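PDB 3KTD: prephenate dehydrogenase from Corynebacterium glutamicum ATCC 13032, which probably catalyses the NAD(P)+-dependent oxidative decarboxylation of prephenate to 4-hydroxyphenylpyruvate, a step toward tyrosine. Local coordinates for residues T98-V103 against S123-G128; C12-G17 against F35-S40; S83-V88 against D109-R114. All coordinates share one frame; numbering follows the deposited sequence.

Contact 1 of 3, residues T98-V103 against S123-G128; sequences TDVVSV and SHPMAG
Val100 and His124 bring the backbones closest, their CA atoms 4.5 Å apart, where strand 97-99 runs beside strand 120-125 and then turns away as a loop. Near that point Val100 CA makes a bent CA-H...O contact of 3.3 Å with Ser123 O. The Ser123 side chain bonds as well: OG donates to Asp99 O over 2.6 Å, nearly along the C=O axis (168°). The same hydroxyl has a weak second bond to Trp147 NE1. The Asp99 carboxylate adds to this. Its CG sits between the backbone N and the carbonyl carbon (chi1 78°), which brings OD1 beside Ser123 N in a weak bond of 3.4 Å. Tyr120 OH also bonds OD1. OD2 accepts from Val101 N at 3.0 Å, met from above the carboxylate plane, and so closes an Asx turn; Lys104 NZ adds a salt bridge to OD2 and a hydrogen bond to Val101 O. These bonds fix the turn after Asp99, and the chain beyond it brings Ser102 to His124. With CG anti to its backbone N (chi1 174°), the imidazole meets Ser102, whose CA lies over one face, offset toward the rim and 3.7 Å from the ring centroid, in a CH-pi contact. His124 ND1 is hydrogen-bonded to His190 NE2, the two rings being steeply inclined. On the apolar side, Pro125 CD rests against Val100 CB at 3.9 Å. These are the two strands of a beta-alpha-beta unit whose helix is 105-113. Strand 71-74 flanks the pair beyond Thr98, and strand 146-149 runs antiparallel beyond His124. Ile19 of helix 18-29 covers Val100 and Pro125, while Met244 of helix 238-247 packs on Ser102.

Contact 2 of 3, residues C12-G17 against F35-S40; sequences CILGLG and FGYNRS
Cys12 carries SG anti to its backbone N (chi1 178°), and Phe35 CG lies between its own N and carbonyl carbon (chi1 66°), which lays the two side chains together on one face of the sheet. Cys12 CB sits over the ring face, 4.2 Å from the centroid. SG stands obliquely to the ring, 3.7 Å from Phe35 CE2, a sulfur-aromatic contact; Arg64 adds a cation-pi interaction with the same ring. Residues 12-14 and 35-37 run parallel, 18° apart, and exchange bonds in the staggered parallel pattern: Ile13 N to Phe35 O at 2.9 Å, Tyr37 N to Ile13 O at 2.9 Å, and Gly15 N to Tyr37 O at 2.9 Å. Past the last rung Leu16 folds back over the neighbouring strand, its CG 3.6 Å from Tyr37 O; Gly36, having no side chain, leaves room for it. A water accepts from Leu16 N and donates weakly to Asn38 OD1, which also receives Ser40 N in an Asx turn. Gly15 and Gly17 fit the start of a GxGxxG pattern, with Gly17 at the N-cap of helix 18-29. This strand-turn-helix fits the dinucleotide-binding start of a Rossmann fold. The chemistry divides accordingly: apolar and aromatic packing beside the strands, then Leu16 N and Asn38 OD1, linked by one water, at the carboxyl ends, where such folds typically bind their nucleotide.

Contact 3 of 3, residues S83-V88 against D109-R114; sequences SLLDAV and DAVKAR
Leu85 meets Ala110 and Val111 in a small helix-helix contact within the Rossmann fold, between helix 78-91, which leads into strand 97-99, and helix 105-113, which leaves it. The Leu85 fork does the touching: CD1 reaches Ala110 CB at 3.9 Å, and CD2 lies 3.7 Å from Val111 CG2. The Leu85 and Val111 side chains cross at about a right angle, so they meet through methyl tips with little lengthwise overlap. Leu85 CG stands anti to its carbonyl carbon (chi1 -80°), a setting that carries the branch out toward the second helix.

Beside this apolar patch runs a polar bridge. Arg114, at the far end of segment 109-114, extends from CG to NE toward helix 78-91, passing Leu85 CB with its CD at 4.2 Å. Its NE donates to Asp86 OD1 over 2.8 Å, bent to 139° at the hydrogen, and the contact counts as a salt bridge. OD1 lies at the guanidinium edge and is met on its syn side, somewhat out of the carboxylate plane; this one bond, from NE to OD1, carries the pairing, and the two planes stand 35° apart.

Farther out, Met116 of the following loop touches both Leu85 and Val111 and joins the apolar patch. Asp82 offers Arg114 NH2 a long, weak ion pair, and a bound 1,2-ethanediol, probably from the crystallisation liquor, lies about 3 Å from the arginine side chain. The second bond that steadies the guanidinium comes from within its own segment: the guanidinium end turns back toward the helix, and NH1 of Arg114 donates to the backbone Ala110 O at 2.7 Å, with that oxygen nearly in the guanidinium plane.

In the fold
The three contacts belong to one nucleotide-binding region of Rossmann type. Contacts 1 and 2 share the main sheet, their centres about 16 Å apart and their nearest atoms about 7 Å, with strand 71-74 between them. Helix 18-29, which starts at the glycine turn of contact 2, reaches across to contact 1, and Val100 lies near that turn without touching it, which is consistent with both contacts lying near the nucleotide site expected of this fold. Contact 3 joins the helices before and after strand 97-99, its centre about 17 Å from that of contact 1. It touches contact 2 directly: Leu14 CD2 packs on Leu84 CD1 at 3.8 Å, joining sheet to helix 78-91.

Contact 1 of 3, residues T98-V103 against S123-G128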
loop_
_atom_site.group_PDB
_atom_site.type_symbol
_atom_site.label_atom_id
_atom_site.label_comp_id
_atom_site.label_asym_id
_atom_site.label_seq_id
_atom_site.Cartn_x
_atom_site.Cartn_y
_atom_site.Cartn_z
ATOM N N THR A 98 -5.024 9.157 30.445
ATOM C CA THR A 98 -5.388 8.668 29.126
ATOM C C THR A 98 -4.311 7.737 28.578
ATOM O O THR A 98 -3.194 7.724 29.084
ATOM C CB THR A 98 -5.622 9.835 28.159
ATOM O OG1 THR A 98 -6.086 9.331 26.901
ATOM C CG2 THR A 98 -4.354 10.649 27.963
ATOM N N ASP A 99 -4.661 6.946 27.567
ATOM C CA ASP A 99 -3.720 6.021 26.932
ATOM C C ASP A 99 -3.593 6.351 25.447
ATOM O O ASP A 99 -4.270 7.241 24.958
ATOM C CB ASP A 99 -4.180 4.574 27.098
ATOM C CG ASP A 99 -5.289 4.196 26.133
ATOM O OD1 ASP A 99 -6.386 4.778 26.226
ATOM O OD2 ASP A 99 -5.062 3.302 25.290
ATOM N N VAL A 100 -2.747 5.621 24.728
ATOM C CA VAL A 100 -2.523 5.886 23.301
ATOM C C VAL A 100 -2.632 4.640 22.399
ATOM O O VAL A 100 -2.291 4.685 21.218
ATOM C CB VAL A 100 -1.148 6.495 23.111
ATOM C CG1 VAL A 100 -1.025 7.767 23.950
ATOM C CG2 VAL A 100 -0.085 5.474 23.480
ATOM N N VAL A 101 -3.164 3.552 22.944
ATOM C CA VAL A 101 -3.120 2.256 22.275
ATOM C C VAL A 101 -4.104 2.088 21.117
ATOM O O VAL A 101 -5.241 2.530 21.163
ATOM C CB VAL A 101 -3.298 1.129 23.313
ATOM C CG1 VAL A 101 -3.337 -0.235 22.655
ATOM C CG2 VAL A 101 -2.163 1.197 24.344
ATOM N N SER A 102 -3.610 1.420 20.081
ATOM C CA SER A 102 -4.333 1.071 18.849
ATOM C C SER A 102 -5.700 0.420 19.041
ATOM O O SER A 102 -6.569 0.593 18.198
ATOM C CB SER A 102 -3.438 0.144 18.002
ATOM O OG SER A 102 -2.649 -0.732 18.818
ATOM N N VAL A 103 -5.871 -0.344 20.121
ATOM C CA VAL A 103 -7.144 -0.997 20.453
ATOM C C VAL A 103 -7.668 -0.362 21.736
ATOM O O VAL A 103 -6.886 -0.029 22.619
ATOM C CB VAL A 103 -6.969 -2.516 20.655
ATOM C CG1 VAL A 103 -8.307 -3.187 20.910
ATOM C CG2 VAL A 103 -6.318 -3.128 19.442
ATOM N N SER A 123 -7.696 7.392 24.478
ATOM C CA SER A 123 -7.322 8.096 23.282
ATOM C C SER A 123 -6.435 7.243 22.396
ATOM O O SER A 123 -5.806 6.300 22.847
ATOM C CB SER A 123 -6.644 9.407 23.628
ATOM O OG SER A 123 -5.242 9.259 23.639
ATOM N N HIS A 124 -6.407 7.586 21.123
ATOM C CA HIS A 124 -5.623 6.855 20.140
ATOM C C HIS A 124 -5.192 7.783 19.017
ATOM O O HIS A 124 -6.037 8.207 18.246
ATOM C CB HIS A 124 -6.447 5.694 19.566
ATOM C CG HIS A 124 -5.775 4.966 18.442
ATOM N ND1 HIS A 124 -6.477 4.351 17.427
ATOM C CD2 HIS A 124 -4.462 4.767 18.166
ATOM C CE1 HIS A 124 -5.627 3.794 16.583
ATOM N NE2 HIS A 124 -4.398 4.037 17.005
ATOM N N PRO A 125 -3.893 8.130 18.947
ATOM C CA PRO A 125 -3.380 8.878 17.789
ATOM C C PRO A 125 -3.141 7.963 16.596
ATOM O O PRO A 125 -2.658 6.842 16.770
ATOM C CB PRO A 125 -2.041 9.426 18.290
ATOM C CG PRO A 125 -1.632 8.509 19.372
ATOM C CD PRO A 125 -2.900 8.077 20.035
HETATM N N MSE A 126 -3.467 8.421 15.392
HETATM C CA MSE A 126 -3.196 7.629 14.193
HETATM C C MSE A 126 -1.738 7.843 13.771
HETATM O O MSE A 126 -1.442 7.975 12.581
HETATM C CB MSE A 126 -4.132 8.004 13.041
HETATM C CG MSE A 126 -5.612 7.924 13.344
HETATM SE SE MSE A 126 -6.226 6.287 14.184
HETATM C CE MSE A 126 -5.495 4.967 12.916
ATOM N N ALA A 127 -0.827 7.859 14.745
ATOM C CA ALA A 127 0.595 8.044 14.482
ATOM C C ALA A 127 1.205 6.741 13.961
ATOM O O ALA A 127 0.482 5.817 13.556
ATOM C CB ALA A 127 1.299 8.490 15.729
ATOM N N GLY A 128 2.536 6.672 13.976
ATOM C CA GLY A 128 3.268 5.523 13.437
ATOM C C GLY A 128 3.233 4.256 14.278
ATOM O O GLY A 128 2.210 3.929 14.890
#

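Contact 2 of 3, residues C12-G17 against F35-S40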
loop_
_atom_site.group_PDB
_atom_site.type_symbol
_atom_site.label_atom_id
_atom_site.label_comp_id
_atom_site.label_asym_id
_atom_site.label_seq_id
_atom_site.Cartn_x
_atom_site.Cartn_y
_atom_site.Cartn_z
ATOM N N CYS A 12 1.667 14.713 32.286
ATOM C CA CYS A 12 2.689 13.774 32.776
ATOM C C CYS A 12 2.745 12.509 31.892
ATOM O O CYS A 12 1.889 11.626 32.014
ATOM C CB CYS A 12 2.390 13.404 34.229
ATOM S SG CYS A 12 3.523 12.216 34.982
ATOM N N ILE A 13 3.760 12.418 31.027
ATOM C CA ILE A 13 3.858 11.315 30.047
ATOM C C ILE A 13 4.666 10.115 30.560
ATOM O O ILE A 13 5.854 10.240 30.868
ATOM C CB ILE A 13 4.482 11.794 28.713
ATOM C CG1 ILE A 13 3.718 12.991 28.150
ATOM C CG2 ILE A 13 4.464 10.671 27.693
ATOM C CD1 ILE A 13 4.411 13.692 27.023
ATOM N N LEU A 14 4.018 8.956 30.642
ATOM C CA LEU A 14 4.671 7.735 31.094
ATOM C C LEU A 14 5.019 6.895 29.864
ATOM O O LEU A 14 4.139 6.370 29.169
ATOM C CB LEU A 14 3.777 6.981 32.075
ATOM C CG LEU A 14 3.859 7.385 33.559
ATOM C CD1 LEU A 14 4.232 8.849 33.786
ATOM C CD2 LEU A 14 2.545 7.040 34.271
ATOM N N GLY A 15 6.316 6.783 29.597
ATOM C CA GLY A 15 6.801 6.158 28.379
ATOM C C GLY A 15 7.115 7.270 27.397
ATOM O O GLY A 15 6.235 8.077 27.068
ATOM N N LEU A 16 8.370 7.319 26.943
ATOM C CA LEU A 16 8.835 8.372 26.046
ATOM C C LEU A 16 9.470 7.829 24.777
ATOM O O LEU A 16 10.638 8.096 24.492
ATOM C CB LEU A 16 9.806 9.305 26.785
ATOM C CG LEU A 16 9.141 10.103 27.909
ATOM C CD1 LEU A 16 10.153 10.899 28.739
ATOM C CD2 LEU A 16 8.071 11.015 27.322
ATOM N N GLY A 17 8.678 7.075 24.015
ATOM C CA GLY A 17 9.091 6.559 22.704
ATOM C C GLY A 17 8.526 7.411 21.576
ATOM O O GLY A 17 8.285 8.604 21.750
ATOM N N PHE A 35 6.089 16.994 31.777
ATOM C CA PHE A 35 7.228 16.213 32.256
ATOM C C PHE A 35 6.926 14.726 32.048
ATOM O O PHE A 35 5.785 14.361 31.788
ATOM C CB PHE A 35 7.556 16.550 33.726
ATOM C CG PHE A 35 6.488 16.158 34.711
ATOM C CD1 PHE A 35 5.294 16.857 34.785
ATOM C CD2 PHE A 35 6.699 15.119 35.599
ATOM C CE1 PHE A 35 4.309 16.495 35.700
ATOM C CE2 PHE A 35 5.723 14.753 36.522
ATOM C CZ PHE A 35 4.528 15.439 36.569
ATOM N N GLY A 36 7.931 13.864 32.132
ATOM C CA GLY A 36 7.691 12.450 31.853
ATOM C C GLY A 36 8.706 11.462 32.378
ATOM O O GLY A 36 9.713 11.832 32.981
ATOM N N TYR A 37 8.420 10.188 32.131
ATOM C CA TYR A 37 9.230 9.086 32.618
ATOM C C TYR A 37 9.637 8.157 31.485
ATOM O O TYR A 37 8.813 7.785 30.646
ATOM C CB TYR A 37 8.451 8.326 33.701
ATOM C CG TYR A 37 8.843 6.877 33.893
ATOM C CD1 TYR A 37 10.024 6.527 34.537
ATOM C CD2 TYR A 37 8.018 5.854 33.449
ATOM C CE1 TYR A 37 10.385 5.196 34.719
ATOM C CE2 TYR A 37 8.366 4.527 33.624
ATOM C CZ TYR A 37 9.555 4.201 34.259
ATOM O OH TYR A 37 9.904 2.874 34.422
ATOM N N ASN A 38 10.924 7.818 31.467
ATOM C CA ASN A 38 11.492 6.816 30.573
ATOM C C ASN A 38 12.160 5.797 31.481
ATOM O O ASN A 38 12.887 6.180 32.396
ATOM C CB ASN A 38 12.527 7.450 29.643
ATOM C CG ASN A 38 12.998 6.504 28.532
ATOM O OD1 ASN A 38 12.764 5.296 28.584
ATOM N ND2 ASN A 38 13.659 7.060 27.518
ATOM N N ARG A 39 11.901 4.511 31.264
ATOM C CA ARG A 39 12.536 3.463 32.078
ATOM C C ARG A 39 14.050 3.505 31.907
ATOM O O ARG A 39 14.793 3.391 32.881
ATOM C CB ARG A 39 12.018 2.078 31.696
ATOM C CG ARG A 39 12.504 0.951 32.615
ATOM C CD ARG A 39 12.026 -0.409 32.114
ATOM N NE ARG A 39 10.567 -0.457 31.981
ATOM C CZ ARG A 39 9.715 -0.816 32.942
ATOM N NH1 ARG A 39 10.148 -1.183 34.151
ATOM N NH2 ARG A 39 8.409 -0.810 32.694
ATOM N N SER A 40 14.485 3.661 30.658
ATOM C CA SER A 40 15.893 3.784 30.296
ATOM C C SER A 40 16.578 4.952 31.004
ATOM O O SER A 40 16.232 6.106 30.784
ATOM C CB SER A 40 16.001 3.987 28.782
ATOM O OG SER A 40 17.329 4.256 28.376
HETATM O O HOH W 1 10.514 4.951 26.827
#

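Contact 3 of 3, residues S83-V88 against D109-R114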
loop_
_atom_site.group_PDB
_atom_site.type_symbol
_atom_site.label_atom_id
_atom_site.label_comp_id
_atom_site.label_asym_id
_atom_site.label_seq_id
_atom_site.Cartn_x
_atom_site.Cartn_y
_atom_site.Cartn_z
ATOM N N SER A 83 0.350 -3.026 33.971
ATOM C CA SER A 83 1.279 -2.716 35.038
ATOM C C SER A 83 1.299 -1.210 35.306
ATOM O O SER A 83 1.474 -0.789 36.441
ATOM C CB SER A 83 2.682 -3.253 34.746
ATOM O OG SER A 83 3.360 -2.451 33.810
ATOM N N LEU A 84 1.121 -0.406 34.265
ATOM C CA LEU A 84 1.070 1.050 34.435
ATOM C C LEU A 84 -0.270 1.489 35.051
ATOM O O LEU A 84 -0.325 2.476 35.780
ATOM C CB LEU A 84 1.341 1.778 33.111
ATOM C CG LEU A 84 2.789 2.170 32.781
ATOM C CD1 LEU A 84 3.205 3.394 33.588
ATOM C CD2 LEU A 84 3.771 1.032 33.000
ATOM N N LEU A 85 -1.344 0.763 34.756
ATOM C CA LEU A 85 -2.627 1.048 35.381
ATOM C C LEU A 85 -2.503 0.768 36.869
ATOM O O LEU A 85 -2.848 1.602 37.685
ATOM C CB LEU A 85 -3.744 0.196 34.786
ATOM C CG LEU A 85 -4.327 0.657 33.454
ATOM C CD1 LEU A 85 -5.239 -0.420 32.880
ATOM C CD2 LEU A 85 -5.068 1.970 33.611
ATOM N N ASP A 86 -1.983 -0.407 37.208
ATOM C CA ASP A 86 -1.766 -0.788 38.600
ATOM C C ASP A 86 -0.828 0.180 39.309
ATOM O O ASP A 86 -1.021 0.479 40.493
ATOM C CB ASP A 86 -1.226 -2.217 38.698
ATOM C CG ASP A 86 -2.253 -3.264 38.290
ATOM O OD1 ASP A 86 -3.452 -2.944 38.236
ATOM O OD2 ASP A 86 -1.863 -4.416 38.018
ATOM N N ALA A 87 0.173 0.682 38.595
ATOM C CA ALA A 87 1.115 1.639 39.176
ATOM C C ALA A 87 0.435 2.968 39.501
ATOM O O ALA A 87 0.721 3.580 40.521
ATOM C CB ALA A 87 2.294 1.865 38.235
ATOM N N VAL A 88 -0.456 3.402 38.612
ATOM C CA VAL A 88 -1.178 4.665 38.756
ATOM C C VAL A 88 -2.251 4.578 39.844
ATOM O O VAL A 88 -2.398 5.495 40.660
ATOM C CB VAL A 88 -1.832 5.078 37.409
ATOM C CG1 VAL A 88 -2.868 6.187 37.616
ATOM C CG2 VAL A 88 -0.772 5.493 36.416
ATOM N N ASP A 109 -11.915 -2.093 29.329
ATOM C CA ASP A 109 -12.199 -3.259 30.162
ATOM C C ASP A 109 -11.218 -3.363 31.330
ATOM O O ASP A 109 -11.622 -3.559 32.482
ATOM C CB ASP A 109 -12.102 -4.549 29.336
ATOM C CG ASP A 109 -13.290 -4.768 28.431
ATOM O OD1 ASP A 109 -14.320 -4.081 28.567
ATOM O OD2 ASP A 109 -13.197 -5.661 27.577
ATOM N N ALA A 110 -9.931 -3.241 31.028
ATOM C CA ALA A 110 -8.903 -3.340 32.051
ATOM C C ALA A 110 -9.085 -2.234 33.085
ATOM O O ALA A 110 -8.869 -2.456 34.275
ATOM C CB ALA A 110 -7.517 -3.270 31.426
ATOM N N VAL A 111 -9.497 -1.055 32.624
ATOM C CA VAL A 111 -9.744 0.074 33.512
ATOM C C VAL A 111 -10.998 -0.144 34.375
ATOM O O VAL A 111 -11.009 0.182 35.557
ATOM C CB VAL A 111 -9.871 1.382 32.716
ATOM C CG1 VAL A 111 -10.486 2.468 33.570
ATOM C CG2 VAL A 111 -8.499 1.807 32.171
ATOM N N LYS A 112 -12.046 -0.697 33.776
ATOM C CA LYS A 112 -13.274 -0.963 34.509
ATOM C C LYS A 112 -13.064 -2.042 35.558
ATOM O O LYS A 112 -13.601 -1.936 36.671
ATOM C CB LYS A 112 -14.432 -1.325 33.575
ATOM C CG LYS A 112 -15.053 -0.110 32.879
ATOM C CD LYS A 112 -16.271 -0.461 31.989
ATOM C CE LYS A 112 -15.876 -1.228 30.727
ATOM N NZ LYS A 112 -16.949 -1.222 29.713
ATOM N N ALA A 113 -12.274 -3.064 35.224
ATOM C CA ALA A 113 -11.980 -4.147 36.177
ATOM C C ALA A 113 -11.287 -3.620 37.452
ATOM O O ALA A 113 -11.390 -4.222 38.517
ATOM C CB ALA A 113 -11.146 -5.234 35.511
ATOM N N ARG A 114 -10.607 -2.483 37.325
ATOM C CA ARG A 114 -9.896 -1.847 38.432
ATOM C C ARG A 114 -10.656 -0.631 38.989
ATOM O O ARG A 114 -10.137 0.097 39.838
ATOM C CB ARG A 114 -8.480 -1.453 37.963
ATOM C CG ARG A 114 -7.582 -2.660 37.715
ATOM C CD ARG A 114 -6.320 -2.379 36.887
ATOM N NE ARG A 114 -5.614 -3.636 36.588
ATOM C CZ ARG A 114 -5.974 -4.512 35.640
ATOM N NH1 ARG A 114 -7.034 -4.284 34.865
ATOM N NH2 ARG A 114 -5.276 -5.632 35.463
#